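Local coordinates for cell envelope-related transcriptional attenuator domain-containing protein (Eubacterium siraeum, PDB 4OBM) that is of unknown function but belongs to the LytR-CpsA-Psr family and may act in cell-envelope assembly or in transcriptional attenuation, at residues A[16-24]-A[211-219]; A[85-93]-A[249-258]. All blocks are in the same frame, centred on the assembly; numbering follows the deposited sequence.

Interaction 1 of 2, residues A[16-24]-A[211-219]; sequences FTPDSTYDF and AKVKAIVYT
P18 lies over the ring of Y218, its CD 3.5 Å from the ring centroid and only 13° off the normal, a CH-pi contact over the face. CG of Y218 stands anti to the backbone N (chi1 174°), which carries the ring out from the helix to meet the proline. F16 comes in from the side, with CE2 of F16 3.5 Å from K214 O; the planes of the F16 and Y218 rings stand at 88°, in an oblique pairing. On the other side of P18 in sequence, Y22 rests on the helix through CD1, 3.5 Å from A215 CB, while P18 CB touches the same methyl.

K212 supplies the polar grip. Its bent chain passes F24, with CD 3.7 Å from F24 CD1, and brings NZ to T21 O at 3.2 Å, in the carbonyl plane on a lone pair; a weak second bond runs to D23 O. Two backbone carbonyls thus share one ammonium at the end of the 3-10 turn 20-22. D23 OD1 accepts from A48 N.

The segment 16-24 lies against helix 213-220 just before strand 24-30 enters the sheet beside strand 40-47, while I216 and V217 of that helix pack on helix 186-199.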
loop_
_atom_site.group_PDB
_atom_site.type_symbol
_atom_site.label_atom_id
_atom_site.label_comp_id
_atom_site.label_asym_id
_atom_site.label_seq_id
_atom_site.Cartn_x
_atom_site.Cartn_y
_atom_site.Cartn_z
ATOM N N PHE A 16 -22.256 14.225 8.448
ATOM C CA PHE A 16 -20.807 14.087 8.315
ATOM C C PHE A 16 -20.381 13.788 6.885
ATOM O O PHE A 16 -20.930 12.894 6.230
ATOM C CB PHE A 16 -20.264 13.003 9.268
ATOM C CG PHE A 16 -18.779 12.724 9.176
ATOM C CD1 PHE A 16 -17.847 13.673 9.583
ATOM C CD2 PHE A 16 -18.313 11.496 8.715
ATOM C CE1 PHE A 16 -16.476 13.413 9.499
ATOM C CE2 PHE A 16 -16.939 11.231 8.641
ATOM C CZ PHE A 16 -16.030 12.189 9.034
ATOM N N THR A 17 -19.411 14.575 6.404
ATOM C CA THR A 17 -18.766 14.430 5.104
ATOM C C THR A 17 -17.285 14.797 5.332
ATOM O O THR A 17 -16.982 15.967 5.592
ATOM C CB THR A 17 -19.480 15.221 3.988
ATOM O OG1 THR A 17 -20.857 14.839 3.948
ATOM C CG2 THR A 17 -18.864 14.970 2.613
ATOM N N PRO A 18 -16.381 13.784 5.318
ATOM C CA PRO A 18 -14.943 14.042 5.571
ATOM C C PRO A 18 -14.284 15.046 4.630
ATOM O O PRO A 18 -14.435 14.953 3.413
ATOM C CB PRO A 18 -14.276 12.672 5.371
ATOM C CG PRO A 18 -15.349 11.697 5.417
ATOM C CD PRO A 18 -16.644 12.360 5.082
ATOM N N ASP A 19 -13.507 15.973 5.206
ATOM C CA ASP A 19 -12.746 16.975 4.457
ATOM C C ASP A 19 -11.261 16.530 4.334
ATOM O O ASP A 19 -10.919 15.417 4.752
ATOM C CB ASP A 19 -12.887 18.389 5.082
ATOM C CG ASP A 19 -12.863 18.488 6.604
ATOM O OD1 ASP A 19 -12.071 17.764 7.236
ATOM O OD2 ASP A 19 -13.598 19.334 7.153
ATOM N N SER A 20 -10.397 17.391 3.744
ATOM C CA SER A 20 -8.971 17.122 3.505
ATOM C C SER A 20 -8.147 16.895 4.794
ATOM O O SER A 20 -7.035 16.387 4.692
ATOM C CB SER A 20 -8.339 18.256 2.700
ATOM O OG SER A 20 -8.167 19.441 3.463
ATOM N N THR A 21 -8.676 17.274 5.986
ATOM C CA THR A 21 -7.983 17.102 7.275
ATOM C C THR A 21 -7.893 15.609 7.634
ATOM O O THR A 21 -7.036 15.211 8.430
ATOM C CB THR A 21 -8.672 17.917 8.392
ATOM O OG1 THR A 21 -9.992 17.422 8.620
ATOM C CG2 THR A 21 -8.719 19.413 8.095
ATOM N N TYR A 22 -8.753 14.790 7.008
ATOM C CA TYR A 22 -8.824 13.344 7.196
ATOM C C TYR A 22 -7.875 12.576 6.259
ATOM O O TYR A 22 -7.756 11.357 6.391
ATOM C CB TYR A 22 -10.263 12.856 6.997
ATOM C CG TYR A 22 -11.168 13.208 8.155
ATOM C CD1 TYR A 22 -11.189 12.430 9.311
ATOM C CD2 TYR A 22 -12.013 14.315 8.094
ATOM C CE1 TYR A 22 -12.029 12.742 10.376
ATOM C CE2 TYR A 22 -12.848 14.644 9.159
ATOM C CZ TYR A 22 -12.853 13.856 10.300
ATOM O OH TYR A 22 -13.694 14.170 11.342
ATOM N N ASP A 23 -7.213 13.276 5.321
ATOM C CA ASP A 23 -6.267 12.645 4.384
ATOM C C ASP A 23 -5.039 12.089 5.131
ATOM O O ASP A 23 -4.548 12.719 6.070
ATOM C CB ASP A 23 -5.787 13.643 3.307
ATOM C CG ASP A 23 -6.804 14.159 2.305
ATOM O OD1 ASP A 23 -7.994 13.794 2.419
ATOM O OD2 ASP A 23 -6.407 14.936 1.406
ATOM N N PHE A 24 -4.553 10.925 4.719
ATOM C CA PHE A 24 -3.365 10.362 5.348
ATOM C C PHE A 24 -2.614 9.440 4.399
ATOM O O PHE A 24 -3.192 8.907 3.440
ATOM C CB PHE A 24 -3.711 9.626 6.655
ATOM C CG PHE A 24 -4.495 8.339 6.511
ATOM C CD1 PHE A 24 -5.886 8.344 6.556
ATOM C CD2 PHE A 24 -3.842 7.115 6.389
ATOM C CE1 PHE A 24 -6.608 7.146 6.455
ATOM C CE2 PHE A 24 -4.565 5.929 6.274
ATOM C CZ PHE A 24 -5.940 5.951 6.317
ATOM N N ALA A 211 -8.646 9.043 15.120
ATOM C CA ALA A 211 -8.827 10.343 14.499
ATOM C C ALA A 211 -9.244 10.201 13.025
ATOM O O ALA A 211 -9.755 11.168 12.439
ATOM C CB ALA A 211 -7.535 11.147 14.616
ATOM N N LYS A 212 -9.078 8.986 12.447
ATOM C CA LYS A 212 -9.332 8.724 11.020
ATOM C C LYS A 212 -10.461 7.747 10.729
ATOM O O LYS A 212 -11.104 7.903 9.694
ATOM C CB LYS A 212 -8.048 8.211 10.323
ATOM C CG LYS A 212 -6.856 9.177 10.375
ATOM C CD LYS A 212 -6.985 10.402 9.464
ATOM C CE LYS A 212 -6.531 11.659 10.162
ATOM N NZ LYS A 212 -5.603 12.464 9.333
ATOM N N VAL A 213 -10.710 6.753 11.611
ATOM C CA VAL A 213 -11.749 5.714 11.439
ATOM C C VAL A 213 -13.131 6.293 10.966
ATOM O O VAL A 213 -13.754 5.682 10.101
ATOM C CB VAL A 213 -11.906 4.793 12.680
ATOM C CG1 VAL A 213 -12.386 5.554 13.929
ATOM C CG2 VAL A 213 -12.809 3.608 12.367
ATOM N N LYS A 214 -13.570 7.465 11.470
ATOM C CA LYS A 214 -14.850 8.060 11.038
ATOM C C LYS A 214 -14.857 8.295 9.533
ATOM O O LYS A 214 -15.829 7.924 8.889
ATOM C CB LYS A 214 -15.184 9.363 11.783
ATOM C CG LYS A 214 -15.721 9.123 13.188
ATOM C CD LYS A 214 -16.234 10.401 13.835
ATOM C CE LYS A 214 -16.206 10.330 15.344
ATOM N NZ LYS A 214 -17.144 9.310 15.884
ATOM N N ALA A 215 -13.771 8.862 8.974
ATOM C CA ALA A 215 -13.636 9.083 7.521
ATOM C C ALA A 215 -13.503 7.759 6.752
ATOM O O ALA A 215 -14.094 7.628 5.682
ATOM C CB ALA A 215 -12.432 9.958 7.228
ATOM N N ILE A 216 -12.706 6.789 7.289
ATOM C CA ILE A 216 -12.506 5.470 6.677
ATOM C C ILE A 216 -13.873 4.769 6.535
ATOM O O ILE A 216 -14.245 4.421 5.418
ATOM C CB ILE A 216 -11.470 4.606 7.462
ATOM C CG1 ILE A 216 -10.088 5.286 7.516
ATOM C CG2 ILE A 216 -11.366 3.190 6.868
ATOM C CD1 ILE A 216 -9.085 4.696 8.555
ATOM N N VAL A 217 -14.637 4.624 7.634
ATOM C CA VAL A 217 -15.949 3.967 7.637
ATOM C C VAL A 217 -16.898 4.710 6.687
ATOM O O VAL A 217 -17.598 4.044 5.917
ATOM C CB VAL A 217 -16.530 3.822 9.062
ATOM C CG1 VAL A 217 -17.974 3.303 9.047
ATOM C CG2 VAL A 217 -15.648 2.917 9.923
ATOM N N TYR A 218 -16.865 6.065 6.676
ATOM C CA TYR A 218 -17.674 6.855 5.764
ATOM C C TYR A 218 -17.414 6.441 4.326
ATOM O O TYR A 218 -18.372 6.157 3.614
ATOM C CB TYR A 218 -17.436 8.374 5.924
ATOM C CG TYR A 218 -18.156 9.205 4.875
ATOM C CD1 TYR A 218 -17.609 9.393 3.609
ATOM C CD2 TYR A 218 -19.378 9.802 5.149
ATOM C CE1 TYR A 218 -18.293 10.103 2.623
ATOM C CE2 TYR A 218 -20.063 10.531 4.175
ATOM C CZ TYR A 218 -19.510 10.688 2.917
ATOM O OH TYR A 218 -20.154 11.425 1.956
ATOM N N THR A 219 -16.129 6.460 3.890
ATOM C CA THR A 219 -15.677 6.148 2.523
ATOM C C THR A 219 -16.061 4.721 2.094
ATOM O O THR A 219 -16.455 4.523 0.940
ATOM C CB THR A 219 -14.155 6.403 2.410
ATOM O OG1 THR A 219 -13.955 7.809 2.276
ATOM C CG2 THR A 219 -13.502 5.700 1.224
#

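Interaction 2 of 2, residues A[85-93]-A[249-258]; sequences LLSSKTGLS and WNSAKKALGT
The C-terminal end of helix 70-90 meets the flank and C-terminal end of helix 246-256 almost at right angles, with segments 85-90 and 249-256 crossing at -85° and their axes 10.3 Å apart at closest approach. The indole of W249 is the broad surface of the contact. K89 lies across one face of it: CB sits 3.6 Å from the centroid of the six-membered ring, a CH-pi contact, and the chain, bent at chi2 (-78°), runs on over the indole until CD is 3.6 Å from W249 NE1. NZ continues to a weak hydrogen bond with I64 O. T90 CG2 approaches W249 CZ3 at 3.8 Å, and L86 CD2 lies near CH2 of the same ring. Were W249 an alanine, the aliphatic chain of K89 would probably lose the surface it lies on, and a gap would be likely to open beside L86 and T90.

Both helices end at a glycine of positive phi. G257 is the C-prime residue of a Schellman motif, with T258 N bonded to K253 O, and the turn presents T258 to the other helix end. T258 OG1 donates to T90 O at 2.7 Å, nearly in line with the carbonyl (166°). K253 CG lies 3.5 Å from T90 O. At G91 a CB would come tight against K253 NZ and T258 CB. T90 OG1 donates to L86 O at 2.6 Å. Toward the sheet, L92 CD1 meets L256 CD1 at 3.8 Å, and both leucines touch T45 of strand 40-47.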
loop_
_atom_site.group_PDB
_atom_site.type_symbol
_atom_site.label_atom_id
_atom_site.label_comp_id
_atom_site.label_asym_id
_atom_site.label_seq_id
_atom_site.Cartn_x
_atom_site.Cartn_y
_atom_site.Cartn_z
ATOM N N LEU A 85 11.971 10.570 2.530
ATOM C CA LEU A 85 12.452 10.777 1.154
ATOM C C LEU A 85 11.288 10.728 0.153
ATOM O O LEU A 85 11.222 11.566 -0.749
ATOM C CB LEU A 85 13.553 9.767 0.785
ATOM C CG LEU A 85 14.859 9.874 1.596
ATOM C CD1 LEU A 85 15.717 8.652 1.408
ATOM C CD2 LEU A 85 15.646 11.149 1.256
ATOM N N LEU A 86 10.328 9.824 0.388
ATOM C CA LEU A 86 9.121 9.702 -0.427
ATOM C C LEU A 86 8.226 10.924 -0.240
ATOM O O LEU A 86 7.621 11.369 -1.210
ATOM C CB LEU A 86 8.347 8.413 -0.108
ATOM C CG LEU A 86 8.942 7.107 -0.647
ATOM C CD1 LEU A 86 8.074 5.935 -0.269
ATOM C CD2 LEU A 86 9.144 7.151 -2.153
ATOM N N SER A 87 8.162 11.474 0.996
ATOM C CA SER A 87 7.380 12.681 1.298
ATOM C C SER A 87 7.881 13.884 0.487
ATOM O O SER A 87 7.076 14.581 -0.132
ATOM C CB SER A 87 7.414 12.997 2.790
ATOM O OG SER A 87 6.605 12.086 3.516
ATOM N N SER A 88 9.210 14.107 0.470
ATOM C CA SER A 88 9.848 15.201 -0.269
ATOM C C SER A 88 9.600 15.116 -1.789
ATOM O O SER A 88 9.447 16.147 -2.434
ATOM C CB SER A 88 11.354 15.203 -0.008
ATOM O OG SER A 88 12.003 14.130 -0.675
ATOM N N LYS A 89 9.598 13.895 -2.355
ATOM C CA LYS A 89 9.454 13.681 -3.803
ATOM C C LYS A 89 8.004 13.678 -4.302
ATOM O O LYS A 89 7.792 13.924 -5.488
ATOM C CB LYS A 89 10.133 12.354 -4.216
ATOM C CG LYS A 89 11.663 12.374 -4.151
ATOM C CD LYS A 89 12.305 13.096 -5.344
ATOM C CE LYS A 89 13.666 13.653 -4.997
ATOM N NZ LYS A 89 14.666 13.428 -6.080
ATOM N N THR A 90 7.013 13.388 -3.423
ATOM C CA THR A 90 5.600 13.275 -3.815
ATOM C C THR A 90 4.680 14.413 -3.342
ATOM O O THR A 90 3.543 14.497 -3.812
ATOM C CB THR A 90 5.013 11.957 -3.273
ATOM O OG1 THR A 90 5.141 11.938 -1.850
ATOM C CG2 THR A 90 5.658 10.704 -3.896
ATOM N N GLY A 91 5.137 15.225 -2.386
ATOM C CA GLY A 91 4.329 16.289 -1.790
ATOM C C GLY A 91 3.395 15.756 -0.717
ATOM O O GLY A 91 2.541 16.487 -0.204
ATOM N N LEU A 92 3.555 14.451 -0.384
ATOM C CA LEU A 92 2.789 13.765 0.647
ATOM C C LEU A 92 3.407 14.019 1.993
ATOM O O LEU A 92 4.581 14.394 2.066
ATOM C CB LEU A 92 2.743 12.240 0.390
ATOM C CG LEU A 92 1.962 11.711 -0.826
ATOM C CD1 LEU A 92 2.211 10.227 -1.006
ATOM C CD2 LEU A 92 0.467 11.971 -0.689
ATOM N N SER A 93 2.632 13.774 3.062
ATOM C CA SER A 93 3.044 13.894 4.456
ATOM C C SER A 93 3.005 12.480 5.087
ATOM O O SER A 93 2.053 12.147 5.797
ATOM C CB SER A 93 2.128 14.883 5.176
ATOM O OG SER A 93 2.385 14.938 6.568
ATOM N N TRP A 249 7.484 11.495 -10.900
ATOM C CA TRP A 249 7.077 12.244 -9.701
ATOM C C TRP A 249 5.972 13.240 -10.011
ATOM O O TRP A 249 5.123 13.465 -9.156
ATOM C CB TRP A 249 8.261 12.980 -9.029
ATOM C CG TRP A 249 9.357 12.083 -8.521
ATOM C CD1 TRP A 249 10.679 12.141 -8.858
ATOM C CD2 TRP A 249 9.220 10.982 -7.609
ATOM N NE1 TRP A 249 11.372 11.133 -8.224
ATOM C CE2 TRP A 249 10.506 10.418 -7.438
ATOM C CE3 TRP A 249 8.134 10.401 -6.928
ATOM C CZ2 TRP A 249 10.734 9.315 -6.605
ATOM C CZ3 TRP A 249 8.365 9.305 -6.107
ATOM C CH2 TRP A 249 9.648 8.767 -5.961
ATOM N N ASN A 250 5.967 13.808 -11.237
ATOM C CA ASN A 250 4.954 14.774 -11.669
ATOM C C ASN A 250 3.635 14.061 -11.967
ATOM O O ASN A 250 2.571 14.592 -11.648
ATOM C CB ASN A 250 5.435 15.570 -12.883
ATOM C CG ASN A 250 4.979 17.007 -12.875
ATOM O OD1 ASN A 250 3.785 17.310 -12.987
ATOM N ND2 ASN A 250 5.923 17.926 -12.755
ATOM N N SER A 251 3.705 12.842 -12.552
ATOM C CA SER A 251 2.514 12.037 -12.829
ATOM C C SER A 251 1.932 11.505 -11.512
ATOM O O SER A 251 0.706 11.466 -11.352
ATOM C CB SER A 251 2.827 10.910 -13.806
ATOM O OG SER A 251 3.015 11.443 -15.106
ATOM N N ALA A 252 2.821 11.181 -10.543
ATOM C CA ALA A 252 2.468 10.721 -9.203
ATOM C C ALA A 252 1.765 11.827 -8.435
ATOM O O ALA A 252 0.769 11.558 -7.776
ATOM C CB ALA A 252 3.712 10.269 -8.455
ATOM N N LYS A 253 2.245 13.081 -8.573
ATOM C CA LYS A 253 1.657 14.252 -7.925
ATOM C C LYS A 253 0.239 14.494 -8.431
ATOM O O LYS A 253 -0.637 14.770 -7.619
ATOM C CB LYS A 253 2.530 15.493 -8.130
ATOM C CG LYS A 253 3.634 15.631 -7.088
ATOM C CD LYS A 253 4.644 16.688 -7.487
ATOM C CE LYS A 253 5.781 16.810 -6.508
ATOM N NZ LYS A 253 5.377 17.514 -5.264
ATOM N N LYS A 254 -0.000 14.329 -9.747
ATOM C CA LYS A 254 -1.324 14.488 -10.377
ATOM C C LYS A 254 -2.304 13.417 -9.846
ATOM O O LYS A 254 -3.425 13.760 -9.468
ATOM C CB LYS A 254 -1.210 14.430 -11.914
ATOM C CG LYS A 254 -2.385 15.071 -12.654
ATOM C CD LYS A 254 -2.139 15.161 -14.166
ATOM C CE LYS A 254 -2.814 14.062 -14.960
ATOM N NZ LYS A 254 -2.137 12.746 -14.803
ATOM N N ALA A 255 -1.854 12.146 -9.758
ATOM C CA ALA A 255 -2.610 11.014 -9.214
ATOM C C ALA A 255 -3.047 11.247 -7.748
ATOM O O ALA A 255 -4.086 10.723 -7.343
ATOM C CB ALA A 255 -1.776 9.745 -9.298
ATOM N N LEU A 256 -2.258 12.022 -6.965
ATOM C CA LEU A 256 -2.552 12.327 -5.554
ATOM C C LEU A 256 -3.135 13.752 -5.367
ATOM O O LEU A 256 -3.725 14.043 -4.326
ATOM C CB LEU A 256 -1.290 12.171 -4.671
ATOM C CG LEU A 256 -0.482 10.879 -4.805
ATOM C CD1 LEU A 256 0.986 11.124 -4.482
ATOM C CD2 LEU A 256 -1.066 9.745 -3.954
ATOM N N GLY A 257 -2.968 14.607 -6.370
ATOM C CA GLY A 257 -3.436 15.990 -6.328
ATOM C C GLY A 257 -2.605 16.852 -5.398
ATOM O O GLY A 257 -3.148 17.721 -4.715
ATOM N N THR A 258 -1.278 16.591 -5.355
ATOM C CA THR A 258 -0.299 17.279 -4.499
ATOM C C THR A 258 0.595 18.261 -5.295
ATOM O O THR A 258 1.242 19.115 -4.681
ATOM C CB THR A 258 0.574 16.261 -3.722
ATOM O OG1 THR A 258 1.132 15.299 -4.624
ATOM C CG2 THR A 258 -0.186 15.562 -2.605
#

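Overall arrangement
The two contacts illustrate how distant parts of a chain can close on one sheet. Their centres are 20 Å apart and their nearest atoms about 6 Å, without touching. Along the chain the segments alternate: 16-24, then 85-93, then 211-219, then 249-258, so each contact joins an early segment to a late one. The mixed sheet is their common ground. Interaction 1 lies at the start of strand 24-30, whereas interaction 2 packs helices 70-90 and 246-256 on strands that include 24-30, 40-47 and 52-58. Together they tie the late helices 213-220 and 246-256 to early parts of the fold, the first at the surface, the second partly buried.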